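Side-chain contacts in serine protease pet (PDB 4OM9), which is an autotransporter enterotoxin of enteroaggregative Escherichia coli whose serine protease activity is probably directed at alpha-fodrin of the host cell: residues A[57-62]-A[81-86]; A[74-79]-A[164-169]; A[51-56]-A[148-153]; A[68-73]-A[241-246]. All blocks are in the same frame, centred on the assembly; numbering follows the deposited sequence.

Contact 1 (A[57-62]-A[81-86]); sequences GAATSI and NYQTYG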
loop_
_atom_site.group_PDB
_atom_site.type_symbol
_atom_site.label_atom_id
_atom_site.label_comp_id
_atom_site.label_asym_id
_atom_site.label_seq_id
_atom_site.Cartn_x
_atom_site.Cartn_y
_atom_site.Cartn_z
ATOM N N GLY A 57 -13.119 0.171 28.211
ATOM C CA GLY A 57 -13.012 1.601 28.408
ATOM C C GLY A 57 -12.959 2.116 29.842
ATOM O O GLY A 57 -12.633 3.285 30.045
ATOM N N ALA A 58 -13.226 1.268 30.836
ATOM C CA ALA A 58 -13.406 1.795 32.176
ATOM C C ALA A 58 -12.081 2.089 32.895
ATOM O O ALA A 58 -12.075 2.701 33.964
ATOM C CB ALA A 58 -14.260 0.855 32.998
ATOM N N ALA A 59 -10.960 1.693 32.308
ATOM C CA ALA A 59 -9.680 2.041 32.909
ATOM C C ALA A 59 -8.660 2.319 31.829
ATOM O O ALA A 59 -8.897 2.024 30.676
ATOM C CB ALA A 59 -9.171 0.905 33.870
ATOM N N THR A 60 -7.518 2.866 32.229
ATOM C CA THR A 60 -6.442 3.232 31.328
ATOM C C THR A 60 -5.074 2.747 31.818
ATOM O O THR A 60 -4.657 3.101 32.926
ATOM C CB THR A 60 -6.365 4.751 31.162
ATOM O OG1 THR A 60 -7.622 5.231 30.691
ATOM C CG2 THR A 60 -5.272 5.123 30.177
ATOM N N SER A 61 -4.362 2.006 30.971
ATOM C CA SER A 61 -3.028 1.541 31.311
ATOM C C SER A 61 -2.057 2.700 31.438
ATOM O O SER A 61 -2.100 3.648 30.662
ATOM C CB SER A 61 -2.484 0.547 30.270
ATOM O OG SER A 61 -1.079 0.405 30.420
ATOM N N ILE A 62 -1.156 2.592 32.406
ATOM C CA ILE A 62 -0.214 3.656 32.713
ATOM C C ILE A 62 1.201 3.066 32.532
ATOM O O ILE A 62 2.227 3.675 32.844
ATOM C CB ILE A 62 -0.587 4.245 34.120
ATOM C CG1 ILE A 62 -1.300 5.564 33.912
ATOM C CG2 ILE A 62 0.541 4.377 35.144
ATOM C CD1 ILE A 62 -2.604 5.355 33.263
ATOM N N ASN A 81 -11.886 -3.870 37.732
ATOM C CA ASN A 81 -11.119 -4.905 38.445
ATOM C C ASN A 81 -10.576 -5.989 37.490
ATOM O O ASN A 81 -9.601 -6.653 37.794
ATOM C CB ASN A 81 -11.974 -5.560 39.550
ATOM C CG ASN A 81 -12.078 -4.693 40.821
ATOM O OD1 ASN A 81 -11.554 -5.060 41.879
ATOM N ND2 ASN A 81 -12.739 -3.548 40.716
ATOM N N TYR A 82 -11.228 -6.164 36.346
ATOM C CA TYR A 82 -10.849 -7.166 35.356
ATOM C C TYR A 82 -10.594 -6.454 34.033
ATOM O O TYR A 82 -11.502 -5.887 33.438
ATOM C CB TYR A 82 -11.946 -8.228 35.203
ATOM C CG TYR A 82 -12.400 -8.832 36.520
ATOM C CD1 TYR A 82 -11.492 -9.103 37.530
ATOM C CD2 TYR A 82 -13.741 -9.118 36.754
ATOM C CE1 TYR A 82 -11.897 -9.652 38.733
ATOM C CE2 TYR A 82 -14.159 -9.666 37.953
ATOM C CZ TYR A 82 -13.232 -9.935 38.943
ATOM O OH TYR A 82 -13.627 -10.483 40.147
ATOM N N GLN A 83 -9.347 -6.450 33.597
ATOM C CA GLN A 83 -8.968 -5.646 32.450
ATOM C C GLN A 83 -8.474 -6.499 31.300
ATOM O O GLN A 83 -7.679 -7.435 31.485
ATOM C CB GLN A 83 -7.907 -4.624 32.853
ATOM C CG GLN A 83 -8.360 -3.794 34.022
ATOM C CD GLN A 83 -7.455 -2.629 34.312
ATOM O OE1 GLN A 83 -6.463 -2.402 33.612
ATOM N NE2 GLN A 83 -7.782 -1.880 35.365
ATOM N N THR A 84 -8.960 -6.169 30.113
ATOM C CA THR A 84 -8.537 -6.825 28.897
ATOM C C THR A 84 -7.806 -5.851 27.992
ATOM O O THR A 84 -8.318 -4.769 27.687
ATOM C CB THR A 84 -9.724 -7.409 28.135
ATOM O OG1 THR A 84 -10.274 -8.494 28.874
ATOM C CG2 THR A 84 -9.288 -7.909 26.754
ATOM N N TYR A 85 -6.597 -6.231 27.591
ATOM C CA TYR A 85 -5.910 -5.557 26.506
ATOM C C TYR A 85 -5.535 -6.632 25.489
ATOM O O TYR A 85 -4.923 -7.655 25.860
ATOM C CB TYR A 85 -4.671 -4.811 26.985
ATOM C CG TYR A 85 -4.872 -3.856 28.148
ATOM C CD1 TYR A 85 -4.875 -4.316 29.460
ATOM C CD2 TYR A 85 -5.019 -2.486 27.939
ATOM C CE1 TYR A 85 -5.034 -3.444 30.529
ATOM C CE2 TYR A 85 -5.181 -1.609 29.002
ATOM C CZ TYR A 85 -5.184 -2.099 30.299
ATOM O OH TYR A 85 -5.340 -1.234 31.372
ATOM N N GLY A 86 -5.907 -6.412 24.226
ATOM C CA GLY A 86 -5.746 -7.426 23.197
ATOM C C GLY A 86 -6.320 -8.760 23.625
ATOM O O GLY A 86 -7.466 -8.833 24.057
#
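The Tyr85 ring is approached obliquely by Ser61 CB: the carbon lies 3.7 Å from Tyr85 CE2 and 3.5 Å from Tyr85 OH. The second flat group, the Gln83 amide, meets Ala59 through its nitrogen side, with NE2 3.5 Å from Ala59 CB. Both long side chains leave strand 82-85 with CG beside the backbone N (chi1 -54° for Gln83), and this shared setting lets them run together toward 57-62. Their ends are tied: Tyr85 OH donates to Gln83 OE1 at 2.8 Å, with a C=O...O angle of 150° and the donor tilted 30° from the carbonyl plane. Strands 60-63 and 82-85 are the two outermost of a five-stranded antiparallel sheet, as expected for the first barrel of a PA-clan peptidase, and Thr54 and Ala67 touch both long side chains. Ser61 N is 3.4 Å from Tyr85 OH, but the angle is too poor for a bond. The polar groups are bonded to other partners: Gln83 NE2 to Ala80 O, Ser61 OG to Gly63 N. What crosses is van der Waals contact, carbon against the ring and against polar groups already engaged, all of it buried.

Contact 2 (A[74-79]-A[164-169]); sequences AKNKSS and QTYQAD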
loop_
_atom_site.group_PDB
_atom_site.type_symbol
_atom_site.label_atom_id
_atom_site.label_comp_id
_atom_site.label_asym_id
_atom_site.label_seq_id
_atom_site.Cartn_x
_atom_site.Cartn_y
_atom_site.Cartn_z
ATOM N N ALA A 74 -15.189 0.362 41.977
ATOM C CA ALA A 74 -15.055 -0.881 42.720
ATOM C C ALA A 74 -16.427 -1.519 42.904
ATOM O O ALA A 74 -16.579 -2.734 42.781
ATOM C CB ALA A 74 -14.393 -0.633 44.063
ATOM N N LYS A 75 -17.422 -0.684 43.191
ATOM C CA LYS A 75 -18.804 -1.131 43.359
ATOM C C LYS A 75 -19.389 -1.669 42.054
ATOM O O LYS A 75 -20.187 -2.610 42.056
ATOM C CB LYS A 75 -19.674 0.015 43.880
ATOM C CG LYS A 75 -19.067 0.774 45.049
ATOM C CD LYS A 75 -20.021 1.836 45.586
ATOM C CE LYS A 75 -20.447 2.809 44.497
ATOM N NZ LYS A 75 -21.113 4.019 45.059
ATOM N N ASN A 76 -18.994 -1.054 40.942
ATOM C CA ASN A 76 -19.419 -1.496 39.621
ATOM C C ASN A 76 -19.037 -2.953 39.390
ATOM O O ASN A 76 -18.057 -3.439 39.966
ATOM C CB ASN A 76 -18.806 -0.608 38.532
ATOM C CG ASN A 76 -19.387 0.796 38.522
ATOM O OD1 ASN A 76 -20.010 1.233 39.490
ATOM N ND2 ASN A 76 -19.186 1.510 37.419
ATOM N N LYS A 77 -19.820 -3.646 38.563
ATOM C CA LYS A 77 -19.552 -5.043 38.216
ATOM C C LYS A 77 -18.134 -5.159 37.682
ATOM O O LYS A 77 -17.911 -5.212 36.469
ATOM C CB LYS A 77 -20.568 -5.553 37.189
ATOM C CG LYS A 77 -20.445 -7.037 36.857
ATOM C CD LYS A 77 -20.477 -7.895 38.110
ATOM C CE LYS A 77 -20.605 -9.364 37.760
ATOM N NZ LYS A 77 -21.876 -9.634 37.039
ATOM N N SER A 78 -17.180 -5.186 38.609
ATOM C CA SER A 78 -15.778 -4.952 38.294
ATOM C C SER A 78 -15.611 -3.648 37.524
ATOM O O SER A 78 -15.102 -2.663 38.068
ATOM C CB SER A 78 -15.187 -6.102 37.488
ATOM O OG SER A 78 -13.973 -5.699 36.886
ATOM N N SER A 79 -16.035 -3.660 36.257
ATOM C CA SER A 79 -15.802 -2.574 35.302
ATOM C C SER A 79 -14.312 -2.303 35.109
ATOM O O SER A 79 -13.862 -2.115 33.977
ATOM C CB SER A 79 -16.509 -1.288 35.734
ATOM O OG SER A 79 -15.804 -0.652 36.786
ATOM N N GLN A 164 -26.284 -2.006 25.236
ATOM C CA GLN A 164 -24.992 -2.651 25.376
ATOM C C GLN A 164 -24.061 -1.813 26.240
ATOM O O GLN A 164 -23.845 -0.635 25.965
ATOM C CB GLN A 164 -24.350 -2.894 24.006
ATOM C CG GLN A 164 -25.159 -3.767 23.043
ATOM C CD GLN A 164 -25.395 -5.166 23.563
ATOM O OE1 GLN A 164 -24.454 -5.884 23.920
ATOM N NE2 GLN A 164 -26.663 -5.559 23.625
ATOM N N THR A 165 -23.504 -2.423 27.282
ATOM C CA THR A 165 -22.498 -1.742 28.089
ATOM C C THR A 165 -21.215 -2.565 28.106
ATOM O O THR A 165 -21.262 -3.798 28.060
ATOM C CB THR A 165 -22.991 -1.487 29.530
ATOM O OG1 THR A 165 -24.368 -1.112 29.503
ATOM C CG2 THR A 165 -22.212 -0.355 30.157
ATOM N N TYR A 166 -20.077 -1.872 28.126
ATOM C CA TYR A 166 -18.760 -2.498 28.223
ATOM C C TYR A 166 -18.384 -3.396 27.024
ATOM O O TYR A 166 -17.488 -4.237 27.139
ATOM C CB TYR A 166 -18.654 -3.303 29.533
ATOM C CG TYR A 166 -18.806 -2.431 30.769
ATOM C CD1 TYR A 166 -18.120 -1.219 30.877
ATOM C CD2 TYR A 166 -19.652 -2.800 31.808
ATOM C CE1 TYR A 166 -18.251 -0.417 31.987
ATOM C CE2 TYR A 166 -19.792 -1.995 32.934
ATOM C CZ TYR A 166 -19.088 -0.807 33.018
ATOM O OH TYR A 166 -19.234 0.002 34.130
ATOM N N GLN A 167 -19.052 -3.195 25.887
ATOM C CA GLN A 167 -18.658 -3.809 24.606
ATOM C C GLN A 167 -17.454 -3.115 23.967
ATOM O O GLN A 167 -17.484 -1.921 23.693
ATOM C CB GLN A 167 -19.823 -3.784 23.610
ATOM C CG GLN A 167 -20.999 -4.645 24.013
ATOM C CD GLN A 167 -20.600 -6.096 24.274
ATOM O OE1 GLN A 167 -20.165 -6.816 23.360
ATOM N NE2 GLN A 167 -20.741 -6.527 25.527
ATOM N N ALA A 168 -16.410 -3.886 23.710
ATOM C CA ALA A 168 -15.186 -3.380 23.098
ATOM C C ALA A 168 -15.434 -2.859 21.679
ATOM O O ALA A 168 -14.879 -1.820 21.282
ATOM C CB ALA A 168 -14.097 -4.494 23.096
ATOM N N ASP A 169 -16.258 -3.575 20.910
ATOM C CA ASP A 169 -16.640 -3.104 19.572
ATOM C C ASP A 169 -17.237 -1.680 19.627
ATOM O O ASP A 169 -17.067 -0.871 18.713
ATOM C CB ASP A 169 -17.660 -4.048 18.934
ATOM C CG ASP A 169 -17.116 -5.444 18.689
ATOM O OD1 ASP A 169 -15.909 -5.598 18.409
ATOM O OD2 ASP A 169 -17.919 -6.396 18.778
HETATM O O HOH W 1 -18.022 2.013 34.730
#
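Asn76 ND2 donates to a water at 3.0 Å, and the same water lies beside Tyr166 OH, in the plane of the ring at its edge. That second leg is modelled too short to be trusted in detail, and Asn76 is poorly ordered, so the water bridge is plausible rather than firmly measured. Both segments are loops, partly buried, of the chymotrypsin-like protease domain expected from the family: 74-79 comes after strand 66-70, while the loop 164-169 leads toward strand 172-185. Without the water the two polar ends barely meet: Asn76 ND2 and Tyr166 OH are 3.6 Å apart, the side chains cross at about a right angle, and the amide and ring planes differ by 50°. Firmer packing comes from Ser79, whose CB sits 3.4 Å from Tyr166 OH, approaching the ring obliquely. Tyr166 reaches this far with CG anti to its carbonyl carbon (chi1 -62°), and its side chain also touches Asn56. That asparagine uses ND2 to hold Ser79 O, which places a single residue beside both halves of the contact. On the ring itself, one face is covered from within its own loop, where Thr165 CG2 stands 3.8 Å above the plane, over the centre.

Contact 3 (A[51-56]-A[148-153]); sequences SSATAN and FRVGSG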
loop_
_atom_site.group_PDB
_atom_site.type_symbol
_atom_site.label_atom_id
_atom_site.label_comp_id
_atom_site.label_asym_id
_atom_site.label_seq_id
_atom_site.Cartn_x
_atom_site.Cartn_y
_atom_site.Cartn_z
ATOM N N SER A 51 -4.750 3.360 22.466
ATOM C CA SER A 51 -4.534 1.947 22.788
ATOM C C SER A 51 -4.226 1.679 24.282
ATOM O O SER A 51 -4.204 0.538 24.689
ATOM C CB SER A 51 -3.431 1.356 21.914
ATOM O OG SER A 51 -2.241 2.112 21.999
ATOM N N SER A 52 -4.045 2.710 25.105
ATOM C CA SER A 52 -3.856 2.481 26.557
ATOM C C SER A 52 -5.181 2.215 27.295
ATOM O O SER A 52 -5.190 1.764 28.456
ATOM C CB SER A 52 -3.140 3.665 27.198
ATOM O OG SER A 52 -1.934 3.951 26.513
ATOM N N ALA A 53 -6.295 2.477 26.619
ATOM C CA ALA A 53 -7.620 2.200 27.171
ATOM C C ALA A 53 -7.877 0.694 27.276
ATOM O O ALA A 53 -7.488 -0.071 26.392
ATOM C CB ALA A 53 -8.723 2.869 26.307
ATOM N N THR A 54 -8.514 0.274 28.369
ATOM C CA THR A 54 -9.045 -1.076 28.465
ATOM C C THR A 54 -10.083 -1.312 27.371
ATOM O O THR A 54 -10.773 -0.386 26.962
ATOM C CB THR A 54 -9.717 -1.325 29.826
ATOM O OG1 THR A 54 -10.776 -0.371 30.010
ATOM C CG2 THR A 54 -8.702 -1.193 31.001
ATOM N N ALA A 55 -10.205 -2.559 26.928
ATOM C CA ALA A 55 -11.222 -2.970 25.965
ATOM C C ALA A 55 -12.592 -2.410 26.309
ATOM O O ALA A 55 -13.321 -1.953 25.429
ATOM C CB ALA A 55 -11.291 -4.469 25.895
ATOM N N ASN A 56 -12.948 -2.426 27.588
ATOM C CA ASN A 56 -14.269 -1.965 27.975
ATOM C C ASN A 56 -14.285 -0.462 28.293
ATOM O O ASN A 56 -15.319 0.097 28.642
ATOM C CB ASN A 56 -14.796 -2.784 29.156
ATOM C CG ASN A 56 -14.196 -2.369 30.469
ATOM O OD1 ASN A 56 -13.234 -1.582 30.524
ATOM N ND2 ASN A 56 -14.749 -2.916 31.563
ATOM N N PHE A 148 -10.001 14.685 24.311
ATOM C CA PHE A 148 -10.730 13.515 23.872
ATOM C C PHE A 148 -10.909 12.560 25.026
ATOM O O PHE A 148 -10.038 12.431 25.890
ATOM C CB PHE A 148 -9.987 12.777 22.749
ATOM C CG PHE A 148 -9.993 13.486 21.422
ATOM C CD1 PHE A 148 -11.076 13.363 20.559
ATOM C CD2 PHE A 148 -8.891 14.235 21.011
ATOM C CE1 PHE A 148 -11.075 14.016 19.297
ATOM C CE2 PHE A 148 -8.876 14.881 19.764
ATOM C CZ PHE A 148 -9.976 14.776 18.911
ATOM N N ARG A 149 -12.021 11.844 25.009
ATOM C CA ARG A 149 -12.245 10.806 25.990
ATOM C C ARG A 149 -12.829 9.605 25.297
ATOM O O ARG A 149 -13.647 9.731 24.408
ATOM C CB ARG A 149 -13.184 11.284 27.084
ATOM C CG ARG A 149 -13.326 10.300 28.199
ATOM C CD ARG A 149 -14.741 10.305 28.727
ATOM N NE ARG A 149 -15.539 9.410 27.911
ATOM C CZ ARG A 149 -16.573 9.793 27.182
ATOM N NH1 ARG A 149 -16.962 11.055 27.215
ATOM N NH2 ARG A 149 -17.233 8.895 26.462
ATOM N N VAL A 150 -12.428 8.431 25.738
ATOM C CA VAL A 150 -12.847 7.213 25.099
ATOM C C VAL A 150 -13.406 6.251 26.145
ATOM O O VAL A 150 -12.797 6.062 27.211
ATOM C CB VAL A 150 -11.650 6.629 24.353
ATOM C CG1 VAL A 150 -11.603 5.126 24.426
ATOM C CG2 VAL A 150 -11.583 7.186 22.962
ATOM N N GLY A 151 -14.570 5.670 25.870
ATOM C CA GLY A 151 -15.122 4.656 26.756
ATOM C C GLY A 151 -16.280 3.897 26.121
ATOM O O GLY A 151 -16.642 4.157 24.960
ATOM N N SER A 152 -16.873 2.962 26.872
ATOM C CA SER A 152 -17.976 2.183 26.324
ATOM C C SER A 152 -19.121 1.970 27.306
ATOM O O SER A 152 -19.503 0.826 27.589
ATOM C CB SER A 152 -17.449 0.823 25.825
ATOM O OG SER A 152 -18.442 0.113 25.113
ATOM N N GLY A 153 -19.677 3.069 27.824
ATOM C CA GLY A 153 -20.867 3.001 28.655
ATOM C C GLY A 153 -22.091 2.444 27.939
ATOM O O GLY A 153 -21.992 1.930 26.839
HETATM O O HOH W 2 -16.192 2.416 29.616
#
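Ala53 and Val150 supply the apolar part of this contact: Ala53 CB meets Val150 CG1 at 4.1 Å, methyl against methyl. Val150 has an unusual chi1 of 142°, away from the staggered positions, with CG2 anti to the carbonyl carbon and CG1 left as the branch that reaches the alanine. Phe50, Leu171, Ala173 and Ala17 also touch the valine, so Ala53 adds one methyl to a larger apolar cluster.

The polar part lies further along. Asn56 O is 3.6 Å from Ser152 CB, a van der Waals contact, and a water links the two backbones beside it: it donates to Asn56 O at 2.7 Å and accepts from Ser152 N at 2.9 Å. One carbonyl and one amide of the facing chains are thus satisfied without direct pairing. The two chains run nearly the same way here, 13° apart between residues 53-56 and 150-152.

A third group of bonds fixes the loop 51-56. Asn56 OD1 accepts from Ala58 N, an Asx turn, and lies 2.8 Å from Thr54 OG1, although the destination of that hydroxyl proton is not settled. Asn56 ND2 is held by Ser79 O. Ser152 has an anchor of its own, OG bonding Gln167 O in the loop that also carries Tyr166.

Strand 143-151 belongs to the second antiparallel sheet, whereas 51-56 leads into strand 60-63 of the first. A loop of one sheet laid against a strand of the other fits the two-barrel fold of PA-clan peptidases.

Contact 4 (A[68-73]-A[241-246]); sequences VTVAHN and YVTPFD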
loop_
_atom_site.group_PDB
_atom_site.type_symbol
_atom_site.label_atom_id
_atom_site.label_comp_id
_atom_site.label_asym_id
_atom_site.label_seq_id
_atom_site.Cartn_x
_atom_site.Cartn_y
_atom_site.Cartn_z
ATOM N N VAL A 68 -5.015 3.191 35.855
ATOM C CA VAL A 68 -5.681 4.257 36.581
ATOM C C VAL A 68 -7.155 4.263 36.219
ATOM O O VAL A 68 -7.532 4.042 35.060
ATOM C CB VAL A 68 -5.042 5.625 36.266
ATOM C CG1 VAL A 68 -5.877 6.733 36.809
ATOM C CG2 VAL A 68 -3.678 5.711 36.894
ATOM N N THR A 69 -7.992 4.488 37.218
ATOM C CA THR A 69 -9.416 4.530 37.011
ATOM C C THR A 69 -10.080 5.412 38.096
ATOM O O THR A 69 -9.483 6.354 38.612
ATOM C CB THR A 69 -10.001 3.097 36.994
ATOM O OG1 THR A 69 -11.384 3.135 36.633
ATOM C CG2 THR A 69 -9.811 2.355 38.368
ATOM N N VAL A 70 -11.322 5.129 38.423
ATOM C CA VAL A 70 -11.964 5.889 39.461
ATOM C C VAL A 70 -12.279 4.910 40.594
ATOM O O VAL A 70 -12.323 3.694 40.351
ATOM C CB VAL A 70 -13.196 6.624 38.893
ATOM C CG1 VAL A 70 -14.479 6.213 39.573
ATOM C CG2 VAL A 70 -12.946 8.106 38.925
ATOM N N ALA A 71 -12.416 5.430 41.818
ATOM C CA ALA A 71 -12.516 4.598 43.031
ATOM C C ALA A 71 -13.857 3.891 43.175
ATOM O O ALA A 71 -13.892 2.707 43.516
ATOM C CB ALA A 71 -12.238 5.446 44.306
ATOM N N HIS A 72 -14.957 4.599 42.919
ATOM C CA HIS A 72 -16.280 4.004 43.116
ATOM C C HIS A 72 -16.658 3.094 41.946
ATOM O O HIS A 72 -17.808 2.667 41.821
ATOM C CB HIS A 72 -17.349 5.091 43.345
ATOM C CG HIS A 72 -17.820 5.783 42.100
ATOM N ND1 HIS A 72 -17.071 6.733 41.440
ATOM C CD2 HIS A 72 -18.994 5.696 41.426
ATOM C CE1 HIS A 72 -17.751 7.187 40.399
ATOM N NE2 HIS A 72 -18.919 6.574 40.370
ATOM N N ASN A 73 -15.675 2.794 41.099
ATOM C CA ASN A 73 -15.819 1.752 40.091
ATOM C C ASN A 73 -15.582 0.375 40.707
ATOM O O ASN A 73 -15.743 -0.652 40.044
ATOM C CB ASN A 73 -14.859 1.982 38.923
ATOM C CG ASN A 73 -15.579 2.401 37.650
ATOM O OD1 ASN A 73 -16.765 2.732 37.675
ATOM N ND2 ASN A 73 -14.859 2.387 36.528
ATOM N N TYR A 241 -17.343 15.535 34.999
ATOM C CA TYR A 241 -16.266 15.842 35.913
ATOM C C TYR A 241 -15.184 14.784 35.828
ATOM O O TYR A 241 -15.466 13.592 35.810
ATOM C CB TYR A 241 -16.802 15.975 37.340
ATOM C CG TYR A 241 -17.841 17.053 37.398
ATOM C CD1 TYR A 241 -19.142 16.799 36.978
ATOM C CD2 TYR A 241 -17.519 18.336 37.807
ATOM C CE1 TYR A 241 -20.097 17.773 36.995
ATOM C CE2 TYR A 241 -18.480 19.327 37.821
ATOM C CZ TYR A 241 -19.766 19.030 37.418
ATOM O OH TYR A 241 -20.751 19.992 37.415
ATOM N N VAL A 242 -13.948 15.259 35.746
ATOM C CA VAL A 242 -12.786 14.404 35.712
ATOM C C VAL A 242 -11.960 14.516 36.985
ATOM O O VAL A 242 -11.549 15.613 37.381
ATOM C CB VAL A 242 -11.884 14.738 34.531
ATOM C CG1 VAL A 242 -10.825 13.656 34.370
ATOM C CG2 VAL A 242 -12.716 14.907 33.252
ATOM N N THR A 243 -11.713 13.373 37.617
ATOM C CA THR A 243 -10.750 13.307 38.714
ATOM C C THR A 243 -9.360 13.493 38.135
ATOM O O THR A 243 -8.913 12.683 37.342
ATOM C CB THR A 243 -10.841 11.973 39.473
ATOM O OG1 THR A 243 -12.093 11.921 40.165
ATOM C CG2 THR A 243 -9.691 11.817 40.472
ATOM N N PRO A 244 -8.692 14.590 38.502
ATOM C CA PRO A 244 -7.367 14.913 37.970
ATOM C C PRO A 244 -6.361 13.840 38.326
ATOM O O PRO A 244 -6.329 13.413 39.491
ATOM C CB PRO A 244 -7.014 16.236 38.658
ATOM C CG PRO A 244 -8.333 16.789 39.133
ATOM C CD PRO A 244 -9.145 15.585 39.491
ATOM N N PHE A 245 -5.549 13.413 37.362
ATOM C CA PHE A 245 -4.538 12.391 37.647
ATOM C C PHE A 245 -3.660 12.765 38.836
ATOM O O PHE A 245 -3.193 13.896 38.934
ATOM C CB PHE A 245 -3.629 12.136 36.439
ATOM C CG PHE A 245 -2.412 11.318 36.785
ATOM C CD1 PHE A 245 -2.501 9.942 36.886
ATOM C CD2 PHE A 245 -1.197 11.928 37.055
ATOM C CE1 PHE A 245 -1.388 9.182 37.225
ATOM C CE2 PHE A 245 -0.090 11.182 37.384
ATOM C CZ PHE A 245 -0.183 9.805 37.473
ATOM N N ASP A 246 -3.393 11.798 39.707
ATOM C CA ASP A 246 -2.699 12.087 40.973
ATOM C C ASP A 246 -1.364 11.337 41.081
ATOM O O ASP A 246 -1.333 10.159 41.405
ATOM C CB ASP A 246 -3.619 11.741 42.148
ATOM C CG ASP A 246 -2.961 11.932 43.513
ATOM O OD1 ASP A 246 -1.764 12.284 43.621
ATOM O OD2 ASP A 246 -3.673 11.722 44.509
#
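Thr243, on strand 239-244, is the first residue of 241-246 to touch strand 66-70: its OG1 lies 4.1 Å from Val70 CG2. The hydroxyl stands beside the backbone N (chi1 -68°) and spends its proton on Asn100 O, so toward the valine it offers only van der Waals contact. Two residues on, Phe245 swings its ring out with CG anti to the backbone N (chi1 168°). Ring atom CE1 then meets Val68 CG2 at 4.2 Å; the methyl comes to the edge, near the ring plane, and the side chains cross at about a right angle. Asp246 closes the segment as N-cap of helix 247-255, with OD2 also bonded to Thr249 OG1. The two segments face each other in opposite senses: the CA of Val70 is nearest that of Thr243 (7.6 Å), and the CA of Val68 nearest that of Phe245 (8.3 Å). Such spacing means side-chain packing between two sheets, filled further by Thr227, which touches both valines, and Phe102. Just past the end of strand 66-70 comes His72, which touches Ser208 and whose backbone N bonds Asp101 OD1; by family and arrangement, His72, Asp101 and Ser208 are probably the catalytic triad of a chymotrypsin-like PA-clan peptidase.

In the fold
All four contacts lie in the protease-like region, at one end of the long chain. Contacts 1 and 4 are buried throughout and share the five-stranded sheet, in which 60-63 and 66-70 are neighbours: contact 1 joins its two outermost strands, while contact 4 packs it against the seven-stranded sheet. Contact 3, partly buried, reaches that second sheet too, on strand 143-151. Contact 2, also partly buried, is loop against loop. Chemistry follows position: carbon packing in the buried pair, with polar ends tied to each other in contact 1 and to an outside carbonyl in contact 4; a water bridge in contact 3 and a doubtful one in contact 2. Ser61 N probably donates to Ser52 O and Thr54 N to Ala59 O, seating contact 3 on contact 1.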